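GNA33 (Neisseria gonorrhoeae FA 1090, PDB 2G5D) probably cleaves the glycosidic bond between N-acetylmuramic acid and N-acetylglucosamine in peptidoglycan, with formation of a 1,6-anhydro bond in the N-acetylmuramic acid residue, as a lytic transglycosylase. Local coordinates at residues K96-E100 with R101-P105; K73-Q76 with G77-D80; L248-P251 with S252-I256. One frame throughout, in Å; residues are numbered along the deposited sequence.

Contacts 1 and 2 belong to the same corner of the chain, with centres about 16 Å apart. They build on consecutive helices: contact 2 turns the chain from helix 58-72 into helix 79-86, and contact 1 ends helix 92-102 and starts strand 103-110. They meet where Phe103 CE2 lies 3.9 Å from Trp78 CZ3, and both side chains also pack on Pro413 of strand 403-413. Contact 3, a hairpin within the MltA-specific insert, stands well apart: its nearest atoms are about 27 Å from contact 1 and about 26 Å from contact 2. All three are made by side chains and backbone of this one chain.

Contact 1 (K96-E100 with R101-P105); sequences KRFFE and RYFTP
Phe98, Phe99, Tyr102 and Phe103 make an aromatic cluster at the end of helix 92-102, where the chain passes into strand 103-110. The tight side is the Phe98-Phe103 pair, an offset edge-to-face arrangement: Phe103 brings its CE1 edge over one face of the Phe98 ring, with the planes at 77° and CE1 3.7 Å from Phe98 CZ. With CG anti to the backbone N (chi1 171°), the Phe98 ring stands out from the side of the helix, and its far end comes nearer to Tyr102 and Phe103. Its CD1 meets Tyr102 CD1 at 3.8 Å, while Phe99 runs alongside Phe103 and touches it through CD2. Helices 58-72 and 79-86 supply further walls, Leu62 and Ala85 against Phe98 and Phe58 against Phe99.

The solvent side is looser. There Arg97 and Arg101 point the same way, their guanidinium planes 31° apart and Arg101 NH2 3.8 Å from Arg97 NH1, two like charges that would be expected to repel mildly. Beneath them the backbone stays helical, Arg101 N bonding to Arg97 O at 2.9 Å. The last such link is weak, with Phe103 N 3.5 Å from Phe99 O.

Contact 2 (K73-Q76 with G77-D80); sequences KNRQ and GWQD
A type II beta turn from Arg75 to Trp78 carries the chain out of the loop after helix 58-72 and into helix 79-86. It is closed by Trp78 N, which donates to Arg75 O at 3.1 Å. Gly77 sits at the third position of the turn with a positive phi of 96°, a conformation in which a CB would run into Gln76 O.

Two glutamines brace the outside of the turn. Gln79 folds back at chi2 (97°), so that its amide returns over the turn and works at both ends: OE1 receives Gly77 N at 2.8 Å, and NE2 gives a hydrogen bond to Gln76 OE1 at 2.9 Å. Gln76 bends at its own chi2 to meet it, and the two amide planes are turned 70° against each other. NE2 of Gln79 stands above the carbonyl plane of Gln76, while Gln76 OE1 lies almost in the amide plane of Gln79. Lower down the same side chain, Gln79 CG rests 3.4 Å from Lys73 O.

On the inner side, Arg75 CB touches Trp78 CD1 at 4.1 Å, and Arg75 O sits at the indole edge. The guanidinium of Arg75 reaches toward the loop carrying Leu349, to whose carbonyl it makes a weak hydrogen bond. The buried indole packs against Phe65 and Leu72 of helix 58-72 and against Leu412 and Pro413 of strand 403-413.

Contact 3 (L248-P251 with S252-I256); sequences LKTP and SGKYI
Lys249 sets its CG anti to the backbone N (chi1 179°) and bends at chi2, a course that carries its chain across to Tyr255, its partner in the beta hairpin of strands 246-249 and 255-263. The aliphatic part leans on the phenol ring, CD 3.6 Å from Tyr255 CE2, and NZ ends as a hydrogen-bond donor to Tyr255 OH at 2.9 Å. This pair occupies a non-hydrogen-bonded position of the hairpin; both residues also touch Val125 of strand 116-129, and the Tyr255 ring makes an edge-to-face pair with Tyr391.

Next to it, Leu248 and Ile256 form the hydrogen-bonded pair. Leu248 N donates to Ile256 O, and Leu248 O takes the return bond from Ile256 N, which lies in the carbonyl plane. Their side chains fall on the face away from Lys249 and Tyr255, with CB atoms 4.1 Å apart. Ile256 CD1 also reaches Thr250 CG2 at 3.8 Å, the two side chains crossing at about a right angle.

The loop end is a type I turn from Thr250 to Gly253 with a G1 bulge. Gly253 holds the positive phi in which a CB would be jammed against Ser252 O. Thr250 ties the two arms together through both its backbone polar atoms: its N bonds to Lys254 O, and its O accepts Gly253 N at 2.8 Å. A chi1 of 74° points Thr250 OG1 at the 252-254 arm, where it accepts a weak hydrogen bond from Lys254 N at 3.3 Å and makes another weak one with Ser252 OG at 3.4 Å.

Contact 1 (K96-E100 with R101-P105)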
loop_
_atom_site.group_PDB
_atom_site.type_symbol
_atom_site.label_atom_id
_atom_site.label_comp_id
_atom_site.label_asym_id
_atom_site.label_seq_id
_atom_site.Cartn_x
_atom_site.Cartn_y
_atom_site.Cartn_z
ATOM N N LYS A 96 12.202 -19.778 -13.402
ATOM C CA LYS A 96 12.988 -18.954 -14.337
ATOM C C LYS A 96 12.539 -19.151 -15.791
ATOM O O LYS A 96 12.343 -18.174 -16.534
ATOM C CB LYS A 96 14.468 -19.286 -14.248
ATOM C CG LYS A 96 15.341 -18.433 -15.172
ATOM C CD LYS A 96 16.789 -18.650 -14.858
ATOM C CE LYS A 96 17.608 -18.714 -16.103
ATOM N NZ LYS A 96 18.797 -19.564 -15.878
ATOM N N ARG A 97 12.414 -20.416 -16.192
ATOM C CA ARG A 97 12.010 -20.744 -17.563
ATOM C C ARG A 97 10.635 -20.256 -17.943
ATOM O O ARG A 97 10.445 -19.833 -19.073
ATOM C CB ARG A 97 12.201 -22.224 -17.858
ATOM C CG ARG A 97 13.630 -22.467 -18.129
ATOM C CD ARG A 97 14.188 -23.659 -17.386
ATOM N NE ARG A 97 14.109 -24.869 -18.187
ATOM C CZ ARG A 97 15.078 -25.290 -18.994
ATOM N NH1 ARG A 97 14.920 -26.424 -19.671
ATOM N NH2 ARG A 97 16.204 -24.587 -19.110
ATOM N N PHE A 98 9.706 -20.304 -16.982
ATOM C CA PHE A 98 8.381 -19.676 -17.063
ATOM C C PHE A 98 8.434 -18.151 -17.353
ATOM O O PHE A 98 7.710 -17.661 -18.221
ATOM C CB PHE A 98 7.613 -19.945 -15.766
ATOM C CG PHE A 98 6.323 -19.173 -15.628
ATOM C CD1 PHE A 98 5.223 -19.469 -16.441
ATOM C CD2 PHE A 98 6.197 -18.168 -14.664
ATOM C CE1 PHE A 98 4.042 -18.755 -16.315
ATOM C CE2 PHE A 98 5.010 -17.456 -14.523
ATOM C CZ PHE A 98 3.938 -17.748 -15.342
ATOM N N PHE A 99 9.275 -17.420 -16.615
ATOM C CA PHE A 99 9.366 -15.971 -16.792
ATOM C C PHE A 99 10.086 -15.639 -18.109
ATOM O O PHE A 99 9.795 -14.635 -18.730
ATOM C CB PHE A 99 10.013 -15.251 -15.568
ATOM C CG PHE A 99 9.157 -15.265 -14.316
ATOM C CD1 PHE A 99 9.553 -15.980 -13.176
ATOM C CD2 PHE A 99 7.920 -14.585 -14.283
ATOM C CE1 PHE A 99 8.736 -16.005 -12.000
ATOM C CE2 PHE A 99 7.104 -14.615 -13.122
ATOM C CZ PHE A 99 7.519 -15.312 -11.984
ATOM N N GLU A 100 11.037 -16.474 -18.512
ATOM C CA GLU A 100 11.749 -16.314 -19.795
ATOM C C GLU A 100 10.931 -16.630 -21.039
ATOM O O GLU A 100 11.046 -15.937 -22.072
ATOM C CB GLU A 100 13.016 -17.156 -19.805
ATOM C CG GLU A 100 14.076 -16.578 -18.884
ATOM C CD GLU A 100 15.319 -17.426 -18.832
ATOM O OE1 GLU A 100 16.334 -16.922 -18.325
ATOM O OE2 GLU A 100 15.279 -18.586 -19.278
ATOM N N ARG A 101 10.102 -17.664 -20.916
ATOM C CA ARG A 101 9.369 -18.239 -22.016
ATOM C C ARG A 101 8.059 -17.525 -22.301
ATOM O O ARG A 101 7.626 -17.506 -23.436
ATOM C CB ARG A 101 9.117 -19.732 -21.769
ATOM C CG ARG A 101 10.313 -20.588 -22.205
ATOM C CD ARG A 101 10.323 -21.959 -21.603
ATOM N NE ARG A 101 11.602 -22.625 -21.876
ATOM C CZ ARG A 101 11.760 -23.937 -22.009
ATOM N NH1 ARG A 101 10.713 -24.761 -21.892
ATOM N NH2 ARG A 101 12.977 -24.432 -22.261
ATOM N N TYR A 102 7.468 -16.914 -21.277
ATOM C CA TYR A 102 6.110 -16.359 -21.376
ATOM C C TYR A 102 6.016 -14.826 -21.312
ATOM O O TYR A 102 4.991 -14.239 -21.685
ATOM C CB TYR A 102 5.199 -17.023 -20.326
ATOM C CG TYR A 102 4.788 -18.458 -20.658
ATOM C CD1 TYR A 102 5.564 -19.541 -20.266
ATOM C CD2 TYR A 102 3.604 -18.713 -21.375
ATOM C CE1 TYR A 102 5.171 -20.861 -20.578
ATOM C CE2 TYR A 102 3.207 -20.010 -21.692
ATOM C CZ TYR A 102 3.992 -21.087 -21.289
ATOM O OH TYR A 102 3.589 -22.376 -21.603
ATOM N N PHE A 103 7.087 -14.186 -20.854
ATOM C CA PHE A 103 7.121 -12.734 -20.672
ATOM C C PHE A 103 8.261 -12.103 -21.456
ATOM O O PHE A 103 9.280 -12.754 -21.760
ATOM C CB PHE A 103 7.231 -12.320 -19.178
ATOM C CG PHE A 103 6.114 -12.844 -18.291
ATOM C CD1 PHE A 103 6.065 -14.191 -17.927
ATOM C CD2 PHE A 103 5.122 -11.978 -17.806
ATOM C CE1 PHE A 103 5.040 -14.684 -17.135
ATOM C CE2 PHE A 103 4.100 -12.453 -16.986
ATOM C CZ PHE A 103 4.063 -13.818 -16.633
ATOM N N THR A 104 8.055 -10.834 -21.792
ATOM C CA THR A 104 9.062 -9.981 -22.416
ATOM C C THR A 104 9.371 -8.818 -21.480
ATOM O O THR A 104 8.441 -8.187 -20.947
ATOM C CB THR A 104 8.549 -9.458 -23.796
ATOM O OG1 THR A 104 8.387 -10.565 -24.681
ATOM C CG2 THR A 104 9.517 -8.424 -24.413
ATOM N N PRO A 105 10.679 -8.526 -21.253
ATOM C CA PRO A 105 11.032 -7.380 -20.423
ATOM C C PRO A 105 11.030 -6.037 -21.192
ATOM O O PRO A 105 11.594 -5.923 -22.286
ATOM C CB PRO A 105 12.458 -7.718 -19.923
ATOM C CG PRO A 105 12.804 -9.059 -20.504
ATOM C CD PRO A 105 11.888 -9.249 -21.688
#

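Contact 2 (K73-Q76 with G77-D80)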
loop_
_atom_site.group_PDB
_atom_site.type_symbol
_atom_site.label_atom_id
_atom_site.label_comp_id
_atom_site.label_asym_id
_atom_site.label_seq_id
_atom_site.Cartn_x
_atom_site.Cartn_y
_atom_site.Cartn_z
ATOM N N LYS A 73 -5.848 -13.137 -13.039
ATOM C CA LYS A 73 -6.221 -14.161 -14.021
ATOM C C LYS A 73 -7.484 -13.815 -14.813
ATOM O O LYS A 73 -7.716 -14.366 -15.904
ATOM C CB LYS A 73 -6.381 -15.533 -13.352
ATOM C CG LYS A 73 -7.784 -15.794 -12.774
ATOM C CD LYS A 73 -7.911 -17.142 -12.183
ATOM C CE LYS A 73 -7.877 -17.087 -10.680
ATOM N NZ LYS A 73 -8.614 -18.249 -10.076
ATOM N N ASN A 74 -8.299 -12.919 -14.243
ATOM C CA ASN A 74 -9.573 -12.506 -14.819
ATOM C C ASN A 74 -9.468 -11.312 -15.763
ATOM O O ASN A 74 -10.453 -10.948 -16.427
ATOM C CB ASN A 74 -10.584 -12.206 -13.710
ATOM C CG ASN A 74 -10.955 -13.439 -12.906
ATOM O OD1 ASN A 74 -11.185 -14.513 -13.465
ATOM N ND2 ASN A 74 -11.033 -13.283 -11.587
ATOM N N ARG A 75 -8.285 -10.710 -15.823
ATOM C CA ARG A 75 -8.044 -9.566 -16.692
ATOM C C ARG A 75 -7.605 -10.020 -18.067
ATOM O O ARG A 75 -6.712 -10.854 -18.200
ATOM C CB ARG A 75 -6.992 -8.636 -16.096
ATOM C CG ARG A 75 -7.590 -7.507 -15.273
ATOM C CD ARG A 75 -6.666 -6.296 -15.249
ATOM N NE ARG A 75 -6.058 -6.111 -13.931
ATOM C CZ ARG A 75 -4.839 -5.622 -13.706
ATOM N NH1 ARG A 75 -4.027 -5.262 -14.702
ATOM N NH2 ARG A 75 -4.424 -5.511 -12.451
ATOM N N GLN A 76 -8.234 -9.449 -19.090
ATOM C CA GLN A 76 -7.942 -9.801 -20.476
ATOM C C GLN A 76 -6.445 -9.793 -20.802
ATOM O O GLN A 76 -5.737 -8.806 -20.577
ATOM C CB GLN A 76 -8.728 -8.908 -21.439
ATOM C CG GLN A 76 -8.689 -9.315 -22.937
ATOM C CD GLN A 76 -8.840 -10.814 -23.198
ATOM O OE1 GLN A 76 -9.753 -11.472 -22.679
ATOM N NE2 GLN A 76 -7.956 -11.352 -24.033
ATOM N N GLY A 77 -5.975 -10.920 -21.324
ATOM C CA GLY A 77 -4.589 -11.052 -21.749
ATOM C C GLY A 77 -3.661 -11.682 -20.719
ATOM O O GLY A 77 -2.489 -11.946 -21.024
ATOM N N TRP A 78 -4.189 -11.953 -19.518
ATOM C CA TRP A 78 -3.404 -12.531 -18.421
ATOM C C TRP A 78 -3.834 -13.959 -18.062
ATOM O O TRP A 78 -3.212 -14.587 -17.222
ATOM C CB TRP A 78 -3.467 -11.639 -17.152
ATOM C CG TRP A 78 -2.715 -10.308 -17.240
ATOM C CD1 TRP A 78 -3.236 -9.103 -17.637
ATOM C CD2 TRP A 78 -1.335 -10.054 -16.889
ATOM N NE1 TRP A 78 -2.281 -8.128 -17.561
ATOM C CE2 TRP A 78 -1.102 -8.675 -17.117
ATOM C CE3 TRP A 78 -0.275 -10.861 -16.413
ATOM C CZ2 TRP A 78 0.138 -8.074 -16.895
ATOM C CZ3 TRP A 78 0.959 -10.258 -16.170
ATOM C CH2 TRP A 78 1.159 -8.884 -16.424
ATOM N N GLN A 79 -4.871 -14.474 -18.719
ATOM C CA GLN A 79 -5.459 -15.773 -18.391
ATOM C C GLN A 79 -4.474 -16.928 -18.540
ATOM O O GLN A 79 -4.353 -17.764 -17.645
ATOM C CB GLN A 79 -6.693 -16.073 -19.268
ATOM C CG GLN A 79 -7.807 -15.023 -19.233
ATOM C CD GLN A 79 -7.749 -14.031 -20.399
ATOM O OE1 GLN A 79 -6.672 -13.636 -20.858
ATOM N NE2 GLN A 79 -8.915 -13.626 -20.873
ATOM N N ASP A 80 -3.815 -16.986 -19.699
ATOM C CA ASP A 80 -2.820 -18.014 -20.016
ATOM C C ASP A 80 -1.573 -18.019 -19.104
ATOM O O ASP A 80 -1.179 -19.087 -18.610
ATOM C CB ASP A 80 -2.412 -17.922 -21.497
ATOM C CG ASP A 80 -3.372 -18.643 -22.408
ATOM O OD1 ASP A 80 -3.207 -18.512 -23.641
ATOM O OD2 ASP A 80 -4.285 -19.354 -21.901
#

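Contact 3 (L248-P251 with S252-I256)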
loop_
_atom_site.group_PDB
_atom_site.type_symbol
_atom_site.label_atom_id
_atom_site.label_comp_id
_atom_site.label_asym_id
_atom_site.label_seq_id
_atom_site.Cartn_x
_atom_site.Cartn_y
_atom_site.Cartn_z
ATOM N N LEU A 248 -1.934 -6.982 15.542
ATOM C CA LEU A 248 -1.750 -6.928 16.999
ATOM C C LEU A 248 -1.035 -8.185 17.479
ATOM O O LEU A 248 -1.402 -9.284 17.087
ATOM C CB LEU A 248 -3.079 -6.762 17.743
ATOM C CG LEU A 248 -3.958 -5.542 17.454
ATOM C CD1 LEU A 248 -5.273 -5.668 18.240
ATOM C CD2 LEU A 248 -3.251 -4.194 17.760
ATOM N N LYS A 249 0.005 -8.025 18.292
ATOM C CA LYS A 249 0.667 -9.179 18.907
ATOM C C LYS A 249 0.245 -9.243 20.362
ATOM O O LYS A 249 0.657 -8.401 21.162
ATOM C CB LYS A 249 2.196 -9.123 18.767
ATOM C CG LYS A 249 2.944 -10.302 19.405
ATOM C CD LYS A 249 4.198 -10.661 18.608
ATOM C CE LYS A 249 4.826 -11.960 19.087
ATOM N NZ LYS A 249 5.354 -12.758 17.945
ATOM N N THR A 250 -0.600 -10.230 20.679
ATOM C CA THR A 250 -1.191 -10.375 22.019
ATOM C C THR A 250 -0.125 -10.846 23.017
ATOM O O THR A 250 0.894 -11.388 22.594
ATOM C CB THR A 250 -2.438 -11.315 22.010
ATOM O OG1 THR A 250 -2.035 -12.687 21.873
ATOM C CG2 THR A 250 -3.425 -10.929 20.888
ATOM N N PRO A 251 -0.343 -10.637 24.341
ATOM C CA PRO A 251 0.693 -11.000 25.322
ATOM C C PRO A 251 1.224 -12.446 25.234
ATOM O O PRO A 251 2.351 -12.714 25.677
ATOM C CB PRO A 251 0.006 -10.742 26.671
ATOM C CG PRO A 251 -1.014 -9.675 26.364
ATOM C CD PRO A 251 -1.524 -10.036 24.999
ATOM N N SER A 252 0.430 -13.355 24.664
ATOM C CA SER A 252 0.832 -14.754 24.510
ATOM C C SER A 252 1.519 -15.054 23.166
ATOM O O SER A 252 1.927 -16.191 22.913
ATOM C CB SER A 252 -0.363 -15.691 24.729
ATOM O OG SER A 252 -1.418 -15.382 23.840
ATOM N N GLY A 253 1.655 -14.033 22.322
ATOM C CA GLY A 253 2.346 -14.170 21.045
ATOM C C GLY A 253 1.456 -14.420 19.838
ATOM O O GLY A 253 1.962 -14.593 18.730
ATOM N N LYS A 254 0.139 -14.446 20.043
ATOM C CA LYS A 254 -0.824 -14.592 18.943
ATOM C C LYS A 254 -0.917 -13.319 18.113
ATOM O O LYS A 254 -0.552 -12.239 18.568
ATOM C CB LYS A 254 -2.222 -14.941 19.468
ATOM C CG LYS A 254 -2.491 -16.418 19.645
ATOM C CD LYS A 254 -2.056 -16.894 21.008
ATOM C CE LYS A 254 -2.526 -18.307 21.291
ATOM N NZ LYS A 254 -2.015 -18.713 22.604
ATOM N N TYR A 255 -1.429 -13.450 16.897
ATOM C CA TYR A 255 -1.631 -12.298 16.038
ATOM C C TYR A 255 -3.116 -12.083 15.800
ATOM O O TYR A 255 -3.852 -13.039 15.540
ATOM C CB TYR A 255 -0.895 -12.476 14.703
ATOM C CG TYR A 255 0.616 -12.421 14.819
ATOM C CD1 TYR A 255 1.415 -13.499 14.413
ATOM C CD2 TYR A 255 1.247 -11.292 15.337
ATOM C CE1 TYR A 255 2.816 -13.440 14.523
ATOM C CE2 TYR A 255 2.629 -11.220 15.448
ATOM C CZ TYR A 255 3.411 -12.289 15.047
ATOM O OH TYR A 255 4.782 -12.188 15.174
ATOM N N ILE A 256 -3.549 -10.832 15.926
ATOM C CA ILE A 256 -4.855 -10.391 15.436
ATOM C C ILE A 256 -4.592 -9.509 14.208
ATOM O O ILE A 256 -3.972 -8.446 14.309
ATOM C CB ILE A 256 -5.670 -9.632 16.523
ATOM C CG1 ILE A 256 -6.084 -10.591 17.645
ATOM C CG2 ILE A 256 -6.905 -8.987 15.920
ATOM C CD1 ILE A 256 -6.482 -9.910 18.949
#